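Local structure of ESSC (Geobacillus thermodenitrificans, 5FWH) at residues 92-101 with 173-184. The protein is a component of the bacterial type VII secretion apparatus, probably an FtsK/SpoIIIE-type ATPase, whose N-terminal part is a forkhead-associated domain. Numbering follows the deposited sequence.
Sequences EQRKYVYYVG and EDLLAVTSSEEV
Val100 N donates the shortest sound bond of the contact, 2.8 Å to Asp174 O, and continues a ladder of paired backbone bonds that joins Arg94 to Ser180, Tyr96 to Val178 and Tyr98 to Leu176. At the other end, Tyr96 OH accepts a hydrogen bond from Val184 N at 3.1 Å. Glu183 OE1 is modelled 2.4 Å from Tyr96 OH, too close to be taken at face value, but its carboxylate meets the ring at the edge and lies nearly coplanar with it, 16° apart. Val184 CB sits over one face in a CH-pi contact, 3.9 Å from the centroid of the Tyr96 ring. Alternation along the strand puts Tyr96 and Tyr98 on one sheet face, and chi1 of -64° swings the Tyr96 ring toward Glu183 and Val184. Val178 CG2 touches the edge of the Tyr98 ring at CE2, 3.9 Å away, and a water links Tyr98 OH to Val184 O. A phenylalanine at Tyr96 would probably leave Val184 N without its acceptor, and Glu183 without the hydroxyl modelled beside its carboxylate. Strands 94-99 and 175-180, flanked by 189-190 and 166-170, are antiparallel neighbours within one sheet of the beta-sandwich characteristic of forkhead-associated domains.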
loop_
_atom_site.group_PDB
_atom_site.type_symbol
_atom_site.label_atom_id
_atom_site.label_comp_id
_atom_site.label_asym_id
_atom_site.label_seq_id
_atom_site.Cartn_x
_atom_site.Cartn_y
_atom_site.Cartn_z
ATOM N N GLU A 92 -0.432 -13.341 3.910
ATOM C CA GLU A 92 0.954 -13.371 4.301
ATOM C C GLU A 92 1.776 -12.269 3.641
ATOM O O GLU A 92 1.644 -11.982 2.465
ATOM C CB GLU A 92 1.546 -14.720 3.957
ATOM C CG GLU A 92 2.953 -14.952 4.528
ATOM C CD GLU A 92 3.570 -16.311 4.144
ATOM O OE1 GLU A 92 2.887 -17.198 3.580
ATOM O OE2 GLU A 92 4.767 -16.495 4.405
ATOM N N GLN A 93 2.677 -11.698 4.420
ATOM C CA GLN A 93 3.469 -10.561 3.992
ATOM C C GLN A 93 4.803 -10.619 4.648
ATOM O O GLN A 93 4.858 -10.971 5.837
ATOM C CB GLN A 93 2.734 -9.264 4.390
ATOM C CG GLN A 93 1.578 -8.899 3.445
ATOM C CD GLN A 93 1.122 -7.450 3.640
ATOM O OE1 GLN A 93 0.463 -7.137 4.635
ATOM N NE2 GLN A 93 1.485 -6.556 2.705
ATOM N N ARG A 94 5.858 -10.274 3.877
ATOM C CA ARG A 94 7.251 -10.244 4.358
ATOM C C ARG A 94 8.025 -8.922 4.232
ATOM O O ARG A 94 7.724 -8.067 3.358
ATOM C CB ARG A 94 8.069 -11.364 3.719
ATOM C CG ARG A 94 8.097 -11.392 2.194
ATOM C CD ARG A 94 8.821 -12.665 1.721
ATOM N NE ARG A 94 8.550 -13.846 2.568
ATOM C CZ ARG A 94 7.744 -14.884 2.288
ATOM N NH1 ARG A 94 7.084 -15.000 1.135
ATOM N NH2 ARG A 94 7.596 -15.838 3.200
ATOM N N LYS A 95 9.069 -8.839 5.073
ATOM C CA LYS A 95 9.746 -7.612 5.453
ATOM C C LYS A 95 11.241 -7.733 5.219
ATOM O O LYS A 95 11.919 -8.608 5.785
ATOM C CB LYS A 95 9.448 -7.281 6.924
ATOM C CG LYS A 95 9.618 -5.798 7.248
ATOM C CD LYS A 95 9.107 -5.383 8.618
ATOM C CE LYS A 95 10.112 -5.716 9.698
ATOM N NZ LYS A 95 11.397 -4.976 9.550
ATOM N N TYR A 96 11.752 -6.844 4.375
ATOM C CA TYR A 96 13.126 -6.803 3.999
ATOM C C TYR A 96 13.659 -5.522 4.549
ATOM O O TYR A 96 12.961 -4.533 4.483
ATOM C CB TYR A 96 13.210 -6.682 2.489
ATOM C CG TYR A 96 12.678 -7.828 1.749
ATOM C CD1 TYR A 96 11.349 -7.907 1.455
ATOM C CD2 TYR A 96 13.537 -8.857 1.342
ATOM C CE1 TYR A 96 10.854 -8.988 0.800
ATOM C CE2 TYR A 96 13.056 -9.932 0.672
ATOM C CZ TYR A 96 11.716 -9.993 0.405
ATOM O OH TYR A 96 11.234 -11.065 -0.267
ATOM N N VAL A 97 14.894 -5.491 4.982
ATOM C CA VAL A 97 15.482 -4.232 5.425
ATOM C C VAL A 97 16.765 -4.089 4.702
ATOM O O VAL A 97 17.544 -4.986 4.669
ATOM C CB VAL A 97 15.698 -4.137 6.949
ATOM C CG1 VAL A 97 16.285 -2.775 7.335
ATOM C CG2 VAL A 97 14.365 -4.345 7.644
ATOM N N TYR A 98 16.939 -2.951 4.061
ATOM C CA TYR A 98 18.146 -2.645 3.325
ATOM C C TYR A 98 18.923 -1.536 3.972
ATOM O O TYR A 98 18.335 -0.520 4.420
ATOM C CB TYR A 98 17.800 -2.217 1.882
ATOM C CG TYR A 98 16.982 -3.306 1.173
ATOM C CD1 TYR A 98 17.574 -4.526 0.751
ATOM C CD2 TYR A 98 15.626 -3.152 1.007
ATOM C CE1 TYR A 98 16.817 -5.516 0.128
ATOM C CE2 TYR A 98 14.875 -4.126 0.368
ATOM C CZ TYR A 98 15.482 -5.314 -0.035
ATOM O OH TYR A 98 14.653 -6.218 -0.651
ATOM N N TYR A 99 20.236 -1.694 3.916
ATOM C CA TYR A 99 21.192 -0.674 4.329
ATOM C C TYR A 99 21.518 0.199 3.119
ATOM O O TYR A 99 21.970 -0.299 2.104
ATOM C CB TYR A 99 22.451 -1.326 4.952
ATOM C CG TYR A 99 23.497 -0.325 5.265
ATOM C CD1 TYR A 99 23.323 0.528 6.322
ATOM C CD2 TYR A 99 24.619 -0.178 4.471
ATOM C CE1 TYR A 99 24.246 1.521 6.613
ATOM C CE2 TYR A 99 25.570 0.809 4.750
ATOM C CZ TYR A 99 25.378 1.645 5.834
ATOM O OH TYR A 99 26.276 2.624 6.156
ATOM N N VAL A 100 21.241 1.500 3.227
ATOM C CA VAL A 100 21.393 2.417 2.120
ATOM C C VAL A 100 22.203 3.655 2.533
ATOM O O VAL A 100 22.137 4.674 1.870
ATOM C CB VAL A 100 20.028 2.840 1.522
ATOM C CG1 VAL A 100 19.306 1.651 0.898
ATOM C CG2 VAL A 100 19.139 3.513 2.572
ATOM N N GLY A 101 22.973 3.538 3.614
ATOM C CA GLY A 101 23.902 4.559 4.055
ATOM C C GLY A 101 24.992 4.978 3.064
ATOM O O GLY A 101 25.543 6.072 3.170
ATOM N N GLU A 173 17.773 7.025 8.801
ATOM C CA GLU A 173 18.373 7.598 7.618
ATOM C C GLU A 173 19.098 6.597 6.751
ATOM O O GLU A 173 19.186 6.782 5.516
ATOM C CB GLU A 173 19.379 8.633 8.044
ATOM C CG GLU A 173 19.965 9.474 6.925
ATOM C CD GLU A 173 21.332 10.037 7.297
ATOM O OE1 GLU A 173 21.653 10.147 8.514
ATOM O OE2 GLU A 173 22.103 10.348 6.365
ATOM N N ASP A 174 19.676 5.586 7.373
ATOM C CA ASP A 174 20.489 4.608 6.630
ATOM C C ASP A 174 19.782 3.242 6.368
ATOM O O ASP A 174 20.379 2.374 5.748
ATOM C CB ASP A 174 21.892 4.444 7.296
ATOM C CG ASP A 174 21.844 4.308 8.847
ATOM O OD1 ASP A 174 20.938 3.623 9.367
ATOM O OD2 ASP A 174 22.722 4.891 9.548
ATOM N N LEU A 175 18.523 3.078 6.805
ATOM C CA LEU A 175 17.815 1.800 6.756
ATOM C C LEU A 175 16.382 1.919 6.247
ATOM O O LEU A 175 15.525 2.568 6.861
ATOM C CB LEU A 175 17.780 1.131 8.132
ATOM C CG LEU A 175 19.154 0.547 8.554
ATOM C CD1 LEU A 175 19.585 1.067 9.902
ATOM C CD2 LEU A 175 19.177 -0.975 8.582
ATOM N N LEU A 176 16.113 1.164 5.184
ATOM C CA LEU A 176 14.851 1.230 4.464
ATOM C C LEU A 176 14.148 -0.111 4.520
ATOM O O LEU A 176 14.717 -1.111 4.064
ATOM C CB LEU A 176 15.132 1.633 3.027
ATOM C CG LEU A 176 13.928 1.582 2.117
ATOM C CD1 LEU A 176 12.931 2.641 2.575
ATOM C CD2 LEU A 176 14.401 1.764 0.695
ATOM N N ALA A 177 12.954 -0.136 5.113
ATOM C CA ALA A 177 12.207 -1.353 5.240
ATOM C C ALA A 177 11.124 -1.333 4.222
ATOM O O ALA A 177 10.462 -0.301 3.995
ATOM C CB ALA A 177 11.643 -1.548 6.618
ATOM N N VAL A 178 11.030 -2.442 3.532
ATOM C CA VAL A 178 10.039 -2.673 2.503
ATOM C C VAL A 178 9.142 -3.843 2.830
ATOM O O VAL A 178 9.673 -4.891 3.096
ATOM C CB VAL A 178 10.754 -2.981 1.185
ATOM C CG1 VAL A 178 9.718 -3.223 0.071
ATOM C CG2 VAL A 178 11.706 -1.843 0.909
ATOM N N THR A 179 7.811 -3.694 2.857
ATOM C CA THR A 179 6.947 -4.848 3.168
ATOM C C THR A 179 6.080 -5.078 1.967
ATOM O O THR A 179 5.646 -4.122 1.344
ATOM C CB THR A 179 6.119 -4.642 4.432
ATOM O OG1 THR A 179 7.051 -4.368 5.467
ATOM C CG2 THR A 179 5.331 -5.898 4.803
ATOM N N SER A 180 5.856 -6.344 1.664
ATOM C CA SER A 180 5.306 -6.741 0.397
ATOM C C SER A 180 4.695 -8.097 0.537
ATOM O O SER A 180 5.222 -8.949 1.220
ATOM C CB SER A 180 6.409 -6.892 -0.625
ATOM O OG SER A 180 5.876 -7.205 -1.882
ATOM N N SER A 181 3.631 -8.316 -0.203
ATOM C CA SER A 181 3.072 -9.648 -0.352
ATOM C C SER A 181 3.857 -10.527 -1.303
ATOM O O SER A 181 3.601 -11.689 -1.316
ATOM C CB SER A 181 1.571 -9.611 -0.723
ATOM O OG SER A 181 1.190 -8.375 -1.315
ATOM N N GLU A 182 4.808 -10.010 -2.071
ATOM C CA GLU A 182 5.674 -10.875 -2.888
ATOM C C GLU A 182 7.091 -10.703 -2.411
ATOM O O GLU A 182 7.383 -9.698 -1.744
ATOM C CB GLU A 182 5.634 -10.467 -4.343
ATOM C CG GLU A 182 4.319 -9.883 -4.802
ATOM C CD GLU A 182 4.215 -9.764 -6.319
ATOM O OE1 GLU A 182 5.232 -9.979 -7.028
ATOM O OE2 GLU A 182 3.099 -9.456 -6.815
ATOM N N GLU A 183 7.972 -11.649 -2.765
ATOM C CA GLU A 183 9.407 -11.436 -2.605
ATOM C C GLU A 183 9.828 -10.160 -3.423
ATOM O O GLU A 183 9.362 -9.884 -4.567
ATOM C CB GLU A 183 10.280 -12.677 -2.966
ATOM C CG GLU A 183 10.356 -13.812 -1.920
ATOM C CD GLU A 183 11.759 -14.060 -1.323
ATOM O OE1 GLU A 183 12.317 -13.180 -0.622
ATOM O OE2 GLU A 183 12.333 -15.151 -1.536
ATOM N N VAL A 184 10.648 -9.349 -2.780
ATOM C CA VAL A 184 11.128 -8.132 -3.365
ATOM C C VAL A 184 12.439 -8.466 -4.054
ATOM O O VAL A 184 13.246 -9.188 -3.508
ATOM C CB VAL A 184 11.390 -7.122 -2.257
ATOM C CG1 VAL A 184 12.049 -5.888 -2.806
ATOM C CG2 VAL A 184 10.055 -6.762 -1.629
HETATM O O HOH W 1 2.584 -4.269 2.745
HETATM O O HOH W 2 15.613 -8.262 -1.897
#